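Local coordinates for sugar ABC transporter substrate-binding protein, BlMnBP1 (Bifidobacterium animalis subsp. lactis ATCC 27673, PDB 6I5R) that binds mannobiose and probably delivers manno-oligosaccharides from beta-mannan to the membrane components of an ABC transporter, at residues Phe42-Thr47 with Val75-Asp80; Ile100-Ala105 with Tyr321-Asn326. All coordinates share one frame; numbering follows the deposited sequence.

Contact 1 and contact 2 belong to one mixed beta sheet of a periplasmic-binding-protein-like fold, and strands 38-44 and 100-102 are neighbours in it. Their centres lie 11 Å apart, on the same side of the chain's centre. The seam between them is direct: M43 N lies 2.8 Å from I100 O, a probable hydrogen bond, and F42 CE1 packs 3.8 Å from M102 SD. One end of each contact reaches the sugar. Contact 1 supplies N45, R46 and T47 to the glycan pocket, while contact 2 supplies Y321, whose side chain is about 4 Å from a mannose at nearest atoms.

Contact 1 of 2, residues Phe42-Thr47 with Val75-Asp80; sequences FMNNRT and VKVQTD. With BMA (beta-D-mannopyranose), chain B; BMA (beta-D-mannopyranose), chain C.
Three backbone hydrogen bonds, F42 N to K76 O, Q78 N to F42 O and N44 N to Q78 O, join the parallel strands of a beta-alpha-beta unit whose connecting helix is 59-69. The strand axes are 26° from parallel. The bond from F42 N to K76 O measures 2.8 Å. It is nearly straight, with 170° at the hydrogen.

After N44 the chain turns into the glycan pocket. N44 OD1 accepts from R46 N at 2.8 Å, in the plane of the amide carbonyl, which makes an Asx turn. N45 then reaches one mannose: its ND2 donates to both O6 and O2 of that sugar, at 3.0 Å from ND2 to O6. A water lies within hydrogen-bonding distance of N45 O, D80 O and O6 of the second mannose, so it ties both segments to the ligand. R46 brings CD and NE near O3 of the second mannose, and its guanidinium is held from outside by salt bridges to D48 and E354.

F42 CB lies 4.1 Å from V75 CG1. Within the same strand, N44 ND2 sits 3.5 Å above one face of the F42 ring, offset toward the rim. Across the contact that ND2 is 3.5 Å from V77 CG1. W59 and F340 meet the F42 ring edge-to-face. On the other face of the sheet M43 CG lies 3.9 Å from Q78 OE1, which is hydrogen-bonded to R90. T79 OG1 is hydrogen-bonded to N50, and T47 packs beside T79, its methyl CG2 3.5 Å from D80 C.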
# COMPACT_ATOMS: atom_id res chain seq x y z
N PHE A 42 -20.42 -0.26 2.46
CA PHE A 42 -19.06 0.14 2.10
C PHE A 42 -18.12 -0.63 3.02
O PHE A 42 -18.10 -0.38 4.22
CB PHE A 42 -18.93 1.65 2.25
CG PHE A 42 -17.51 2.18 2.21
CD1 PHE A 42 -16.52 1.53 1.51
CD2 PHE A 42 -17.19 3.37 2.88
CE1 PHE A 42 -15.25 2.05 1.47
CE2 PHE A 42 -15.90 3.89 2.84
CZ PHE A 42 -14.94 3.22 2.14
N MET A 43 -17.41 -1.63 2.47
CA MET A 43 -16.46 -2.42 3.25
C MET A 43 -15.08 -1.79 3.13
O MET A 43 -14.61 -1.52 2.02
CB MET A 43 -16.41 -3.86 2.74
CG MET A 43 -17.68 -4.68 2.86
SD MET A 43 -17.36 -6.32 2.11
CE MET A 43 -15.94 -6.85 3.01
N ASN A 44 -14.41 -1.56 4.25
CA ASN A 44 -13.02 -1.09 4.16
C ASN A 44 -12.21 -1.59 5.35
O ASN A 44 -12.72 -2.25 6.26
CB ASN A 44 -12.94 0.44 4.01
CG ASN A 44 -13.33 1.17 5.25
OD1 ASN A 44 -12.56 1.28 6.19
ND2 ASN A 44 -14.55 1.67 5.27
N ASN A 45 -10.91 -1.27 5.32
CA ASN A 45 -9.96 -1.82 6.28
C ASN A 45 -9.72 -0.91 7.48
O ASN A 45 -8.97 -1.30 8.39
CB ASN A 45 -8.62 -2.04 5.60
CG ASN A 45 -8.04 -0.77 5.03
OD1 ASN A 45 -8.71 -0.04 4.32
ND2 ASN A 45 -6.81 -0.48 5.38
N ARG A 46 -10.28 0.29 7.49
CA ARG A 46 -9.95 1.29 8.49
C ARG A 46 -10.86 1.12 9.71
O ARG A 46 -11.75 1.92 9.99
CB ARG A 46 -10.03 2.69 7.88
CG ARG A 46 -9.01 2.91 6.77
CD ARG A 46 -7.55 2.77 7.28
NE ARG A 46 -7.30 3.64 8.41
CZ ARG A 46 -6.89 4.90 8.29
NH1 ARG A 46 -6.66 5.43 7.09
NH2 ARG A 46 -6.71 5.62 9.38
N THR A 47 -10.61 0.04 10.44
CA THR A 47 -11.34 -0.20 11.68
C THR A 47 -11.19 0.98 12.63
O THR A 47 -12.12 1.32 13.37
CB THR A 47 -10.81 -1.47 12.34
OG1 THR A 47 -9.39 -1.36 12.53
CG2 THR A 47 -11.09 -2.67 11.50
N VAL A 75 -25.16 5.40 3.67
CA VAL A 75 -23.91 4.66 3.56
C VAL A 75 -23.68 3.92 4.87
O VAL A 75 -23.51 4.55 5.92
CB VAL A 75 -22.73 5.59 3.25
CG1 VAL A 75 -21.46 4.76 3.06
CG2 VAL A 75 -23.02 6.44 2.03
N LYS A 76 -23.62 2.59 4.80
CA LYS A 76 -23.34 1.75 5.96
C LYS A 76 -21.92 1.24 5.85
O LYS A 76 -21.58 0.59 4.86
CB LYS A 76 -24.30 0.57 6.03
CG LYS A 76 -25.74 0.98 6.31
CD LYS A 76 -26.62 -0.20 6.07
CE LYS A 76 -26.24 -1.35 7.00
NZ LYS A 76 -27.33 -2.36 6.84
N VAL A 77 -21.11 1.51 6.87
CA VAL A 77 -19.69 1.15 6.84
C VAL A 77 -19.49 -0.16 7.58
O VAL A 77 -19.98 -0.33 8.71
CB VAL A 77 -18.81 2.25 7.47
CG1 VAL A 77 -17.34 1.89 7.31
CG2 VAL A 77 -19.09 3.56 6.83
N GLN A 78 -18.74 -1.07 6.97
CA GLN A 78 -18.30 -2.30 7.61
C GLN A 78 -16.78 -2.40 7.56
O GLN A 78 -16.18 -2.31 6.48
CB GLN A 78 -18.90 -3.52 6.92
CG GLN A 78 -20.41 -3.57 6.91
CD GLN A 78 -20.91 -4.89 6.34
OE1 GLN A 78 -20.15 -5.65 5.73
NE2 GLN A 78 -22.18 -5.18 6.55
N THR A 79 -16.15 -2.60 8.71
CA THR A 79 -14.70 -2.70 8.78
C THR A 79 -14.32 -4.00 9.47
O THR A 79 -15.00 -4.44 10.40
CB THR A 79 -14.11 -1.51 9.53
OG1 THR A 79 -14.70 -1.42 10.83
CG2 THR A 79 -14.38 -0.25 8.76
N ASP A 80 -13.24 -4.61 8.99
CA ASP A 80 -12.71 -5.87 9.49
C ASP A 80 -11.23 -5.74 9.80
O ASP A 80 -10.48 -5.16 9.01
CB ASP A 80 -12.91 -6.96 8.44
CG ASP A 80 -14.24 -7.65 8.54
OD1 ASP A 80 -14.57 -8.05 9.68
OD2 ASP A 80 -14.96 -7.80 7.51
C1 BMA B . -3.78 -1.02 7.37
C2 BMA B . -3.67 -2.29 6.47
C3 BMA B . -2.74 -1.98 5.34
C4 BMA B . -3.08 -0.65 4.67
C5 BMA B . -3.12 0.48 5.70
C6 BMA B . -3.54 1.80 5.08
O2 BMA B . -4.91 -2.58 5.83
O3 BMA B . -2.73 -3.00 4.33
O4 BMA B . -2.07 -0.37 3.73
O5 BMA B . -4.11 0.13 6.69
O6 BMA B . -4.88 1.72 4.58
C1 BMA C . -6.21 0.07 11.84
C2 BMA C . -5.51 1.15 10.97
C3 BMA C . -5.30 0.60 9.56
C4 BMA C . -4.74 -0.80 9.60
C5 BMA C . -5.57 -1.69 10.53
C6 BMA C . -5.05 -3.11 10.56
O1 BMA C . -6.19 0.63 13.11
O2 BMA C . -4.18 1.37 11.54
O3 BMA C . -4.46 1.42 8.81
O4 BMA C . -4.77 -1.37 8.29
O5 BMA C . -5.54 -1.13 11.84
O6 BMA C . -6.11 -3.90 11.11
O HOH W 1 -8.08 -3.93 8.84

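Contact 2 of 2, residues Ile100-Ala105 with Tyr321-Asn326; sequences IMMIPA and YSYGIN
M102 folds its thioether against the ring of Y323, a Met-aromatic contact between neighbours on one face of the antiparallel pair. Chi2 (-46°) turns SD beside the Y323 ring and chi3 (-69°) then carries CE over its face. CE lies 3.9 Å from the ring centroid, 22° off the normal. SD approaches obliquely, 3.5 Å from Y323 CD1. I100 CG2 touches the same Y323 CD1 at 4.2 Å. M102 CB also meets Y321 CD1 at 3.6 Å, and I103 O lies at the edge of the Y321 ring, in its plane. An alanine at Y323, lacking the ring, would probably leave M102 CE and SD without their aromatic partner and open a gap beside I100 CG2.

The backbone fixes this register. M101 and G324 form a hydrogen-bonded pair, with G324 N to M101 O at 2.8 Å, and I103 N donates to S322 O. A water extends the pairing by donating to I103 O and accepting from S322 N. At G324 a side chain would run into I103 CG1.

Farther out, V341 and M344 of helix 331-346 pack on Y323, and Y83 meets Y321 edge-to-face. Since M102 touches both Y323 and the glycan-pocket residue Y321, its packing probably helps hold Y321 beside the sugar.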
# COMPACT_ATOMS: atom_id res chain seq x y z
N ILE A 100 -19.66 -1.40 -2.17
CA ILE A 100 -18.30 -0.94 -2.41
C ILE A 100 -17.39 -1.69 -1.45
O ILE A 100 -17.71 -1.79 -0.26
CB ILE A 100 -18.13 0.56 -2.15
CG1 ILE A 100 -19.01 1.41 -3.04
CG2 ILE A 100 -16.64 0.97 -2.32
CD1 ILE A 100 -19.22 2.77 -2.43
N MET A 101 -16.24 -2.16 -1.94
CA MET A 101 -15.16 -2.62 -1.07
C MET A 101 -13.84 -2.06 -1.57
O MET A 101 -13.73 -1.58 -2.71
CB MET A 101 -15.06 -4.15 -0.97
CG MET A 101 -14.62 -4.82 -2.23
SD MET A 101 -14.03 -6.52 -1.99
CE MET A 101 -15.56 -7.28 -1.35
N MET A 102 -12.82 -2.11 -0.72
CA MET A 102 -11.46 -1.85 -1.19
C MET A 102 -10.98 -3.15 -1.83
O MET A 102 -11.03 -4.22 -1.21
CB MET A 102 -10.55 -1.39 -0.05
CG MET A 102 -11.13 -0.28 0.79
SD MET A 102 -11.90 1.12 -0.08
CE MET A 102 -10.49 1.94 -0.86
N ILE A 103 -10.52 -3.06 -3.07
CA ILE A 103 -10.20 -4.23 -3.87
C ILE A 103 -9.07 -5.02 -3.21
O ILE A 103 -7.99 -4.46 -2.94
CB ILE A 103 -9.80 -3.84 -5.29
CG1 ILE A 103 -10.97 -3.14 -5.97
CG2 ILE A 103 -9.33 -5.05 -6.05
CD1 ILE A 103 -10.63 -2.43 -7.23
N PRO A 104 -9.30 -6.29 -2.90
CA PRO A 104 -8.27 -7.14 -2.29
C PRO A 104 -7.36 -7.74 -3.37
O PRO A 104 -7.25 -7.18 -4.45
CB PRO A 104 -9.09 -8.23 -1.60
CG PRO A 104 -10.32 -8.34 -2.46
CD PRO A 104 -10.63 -6.96 -2.92
N ALA A 105 -6.71 -8.87 -3.05
CA ALA A 105 -5.70 -9.40 -3.96
C ALA A 105 -6.35 -10.25 -5.04
O ALA A 105 -6.51 -11.49 -4.86
CB ALA A 105 -4.66 -10.16 -3.15
N TYR A 321 -5.27 1.50 -1.36
CA TYR A 321 -6.40 0.60 -1.55
C TYR A 321 -7.40 1.29 -2.47
O TYR A 321 -7.65 2.49 -2.31
CB TYR A 321 -7.08 0.27 -0.23
CG TYR A 321 -6.77 -1.09 0.35
CD1 TYR A 321 -7.11 -2.26 -0.32
CD2 TYR A 321 -6.18 -1.21 1.60
CE1 TYR A 321 -6.87 -3.49 0.22
CE2 TYR A 321 -5.91 -2.45 2.14
CZ TYR A 321 -6.28 -3.59 1.45
OH TYR A 321 -6.02 -4.84 2.01
N SER A 322 -7.94 0.56 -3.44
CA SER A 322 -8.82 1.17 -4.42
C SER A 322 -10.27 0.77 -4.18
O SER A 322 -10.55 -0.37 -3.82
CB SER A 322 -8.41 0.77 -5.83
OG SER A 322 -7.18 1.38 -6.17
N TYR A 323 -11.17 1.73 -4.41
CA TYR A 323 -12.60 1.44 -4.35
C TYR A 323 -13.06 0.64 -5.57
O TYR A 323 -12.79 1.03 -6.71
CB TYR A 323 -13.40 2.71 -4.32
CG TYR A 323 -13.03 3.74 -3.31
CD1 TYR A 323 -13.45 3.63 -1.99
CD2 TYR A 323 -12.27 4.83 -3.66
CE1 TYR A 323 -13.13 4.56 -1.07
CE2 TYR A 323 -11.95 5.80 -2.75
CZ TYR A 323 -12.37 5.65 -1.46
OH TYR A 323 -12.06 6.61 -0.56
N GLY A 324 -13.78 -0.45 -5.32
CA GLY A 324 -14.43 -1.20 -6.37
C GLY A 324 -15.89 -1.42 -6.03
O GLY A 324 -16.25 -1.53 -4.86
N ILE A 325 -16.71 -1.48 -7.07
CA ILE A 325 -18.16 -1.57 -6.97
C ILE A 325 -18.62 -2.94 -7.45
O ILE A 325 -18.18 -3.42 -8.50
CB ILE A 325 -18.86 -0.46 -7.77
CG1 ILE A 325 -18.47 0.91 -7.21
CG2 ILE A 325 -20.36 -0.60 -7.72
CD1 ILE A 325 -18.78 2.06 -8.10
N ASN A 326 -19.53 -3.54 -6.70
CA ASN A 326 -20.01 -4.90 -6.95
C ASN A 326 -20.86 -4.95 -8.22
O ASN A 326 -21.93 -4.33 -8.28
CB ASN A 326 -20.82 -5.35 -5.73
CG ASN A 326 -21.20 -6.82 -5.75
OD1 ASN A 326 -21.00 -7.51 -6.73
ND2 ASN A 326 -21.78 -7.28 -4.64
O HOH W 2 -6.99 -2.03 -3.84